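Local coordinates for putative monooxygenase (Fusobacterium nucleatum subsp. nucleatum, PDB 3MCS), which is probably a monooxygenase, built from two antibiotic biosynthesis monooxygenase-type repeats of the dimeric alpha-beta barrel class within a single chain, at residues 64-67 against 68-72. Numbering follows the deposited sequence.
Sequences DYLA and FSNHT
The N-terminal turns of the short helix 65-73, which follows strand 55-62 in the first ferredoxin-like half of the protein, are tied together here by i to i+4 bonds and an aspartate N-cap. F68 N reaches back to D64 O at 3.2 Å. S69 N to Y65 O (2.9 Å), N70 N to L66 O (2.9 Å) and H71 N to A67 O (3.0 Å) carry the pattern onward. D64 grips the first turn twice: besides its carbonyl, its carboxylate OD1 takes A67 N at 2.8 Å, nearly along the C-O axis. On the outer surface L66 holds CG anti to its backbone N (chi1 174°), bringing CD1 to 3.7 Å from N70 ND2, a plain van der Waals touch. The F68 ring has T72 CG2 over one face, 3.6 Å above its plane and toward the rim, and meets Y62 edge-to-face while touching N9 and Y11 of strand 7-15. H71 is buried, with ND1 hydrogen-bonded to E38 OE1 and NE2 to Y30 OH. The helix is thus two-sided: F68 and H71 fasten it to the fold, L66 and N70 lie exposed, and the D64 carboxylate and the partial positive charge of the helix start would probably stabilise each other.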
loop_
_atom_site.group_PDB
_atom_site.type_symbol
_atom_site.label_atom_id
_atom_site.label_comp_id
_atom_site.label_asym_id
_atom_site.label_seq_id
_atom_site.Cartn_x
_atom_site.Cartn_y
_atom_site.Cartn_z
ATOM N N ASP A 64 -0.098 -12.093 -10.764
ATOM C CA ASP A 64 -0.596 -11.783 -12.126
ATOM C C ASP A 64 -2.122 -11.635 -12.158
ATOM O O ASP A 64 -2.780 -11.934 -11.158
ATOM C CB ASP A 64 -0.142 -12.822 -13.152
ATOM C CG ASP A 64 -0.703 -14.212 -12.901
ATOM O OD1 ASP A 64 -1.781 -14.383 -12.294
ATOM O OD2 ASP A 64 -0.060 -15.163 -13.364
ATOM N N TYR A 65 -2.682 -11.213 -13.293
ATOM C CA TYR A 65 -4.140 -10.979 -13.364
ATOM C C TYR A 65 -4.978 -12.236 -13.200
ATOM O O TYR A 65 -6.143 -12.138 -12.838
ATOM C CB TYR A 65 -4.587 -10.236 -14.654
ATOM C CG TYR A 65 -4.462 -10.985 -15.988
ATOM C CD1 TYR A 65 -5.408 -11.901 -16.402
ATOM C CD2 TYR A 65 -3.421 -10.702 -16.854
ATOM C CE1 TYR A 65 -5.281 -12.550 -17.621
ATOM C CE2 TYR A 65 -3.288 -11.321 -18.065
ATOM C CZ TYR A 65 -4.210 -12.249 -18.463
ATOM O OH TYR A 65 -4.052 -12.887 -19.690
ATOM N N LEU A 66 -4.418 -13.401 -13.474
ATOM C CA LEU A 66 -5.193 -14.631 -13.322
ATOM C C LEU A 66 -5.336 -14.950 -11.843
ATOM O O LEU A 66 -6.418 -15.368 -11.399
ATOM C CB LEU A 66 -4.558 -15.807 -14.082
ATOM C CG LEU A 66 -5.212 -17.183 -13.880
ATOM C CD1 LEU A 66 -6.717 -17.185 -14.226
ATOM C CD2 LEU A 66 -4.459 -18.243 -14.691
ATOM N N ALA A 67 -4.249 -14.755 -11.092
ATOM C CA ALA A 67 -4.265 -14.997 -9.650
ATOM C C ALA A 67 -5.304 -14.092 -9.016
ATOM O O ALA A 67 -6.054 -14.519 -8.140
ATOM C CB ALA A 67 -2.888 -14.760 -9.024
ATOM N N PHE A 68 -5.339 -12.847 -9.483
ATOM C CA PHE A 68 -6.290 -11.868 -8.997
ATOM C C PHE A 68 -7.713 -12.262 -9.355
ATOM O O PHE A 68 -8.597 -12.258 -8.488
ATOM C CB PHE A 68 -5.973 -10.469 -9.551
ATOM C CG PHE A 68 -7.012 -9.441 -9.210
ATOM C CD1 PHE A 68 -7.116 -8.932 -7.916
ATOM C CD2 PHE A 68 -7.890 -8.988 -10.174
ATOM C CE1 PHE A 68 -8.078 -7.998 -7.586
ATOM C CE2 PHE A 68 -8.849 -8.046 -9.859
ATOM C CZ PHE A 68 -8.942 -7.549 -8.556
ATOM N N SER A 69 -7.944 -12.602 -10.620
ATOM C CA SER A 69 -9.292 -12.982 -11.045
ATOM C C SER A 69 -9.826 -14.179 -10.251
ATOM O O SER A 69 -11.030 -14.251 -9.946
ATOM C CB SER A 69 -9.357 -13.248 -12.554
ATOM O OG SER A 69 -10.108 -14.423 -12.844
ATOM N N ASN A 70 -8.940 -15.126 -9.939
ATOM C CA ASN A 70 -9.346 -16.280 -9.151
ATOM C C ASN A 70 -9.671 -15.863 -7.711
ATOM O O ASN A 70 -10.593 -16.366 -7.096
ATOM C CB ASN A 70 -8.283 -17.376 -9.204
ATOM C CG ASN A 70 -8.372 -18.240 -10.463
ATOM O OD1 ASN A 70 -9.453 -18.515 -10.979
ATOM N ND2 ASN A 70 -7.226 -18.706 -10.931
ATOM N N HIS A 71 -8.922 -14.914 -7.188
ATOM C CA HIS A 71 -9.177 -14.409 -5.863
ATOM C C HIS A 71 -10.552 -13.771 -5.791
ATOM O O HIS A 71 -11.289 -14.022 -4.837
ATOM C CB HIS A 71 -8.106 -13.402 -5.459
ATOM C CG HIS A 71 -8.439 -12.614 -4.225
ATOM N ND1 HIS A 71 -8.300 -13.123 -2.952
ATOM C CD2 HIS A 71 -8.861 -11.338 -4.078
ATOM C CE1 HIS A 71 -8.649 -12.201 -2.075
ATOM N NE2 HIS A 71 -8.994 -11.108 -2.733
ATOM N N THR A 72 -10.938 -12.994 -6.802
ATOM C CA THR A 72 -12.234 -12.338 -6.719
ATOM C C THR A 72 -13.382 -13.344 -6.835
ATOM O O THR A 72 -14.520 -13.006 -6.538
ATOM C CB THR A 72 -12.420 -11.209 -7.734
ATOM O OG1 THR A 72 -12.683 -11.769 -9.021
ATOM C CG2 THR A 72 -11.176 -10.289 -7.770
#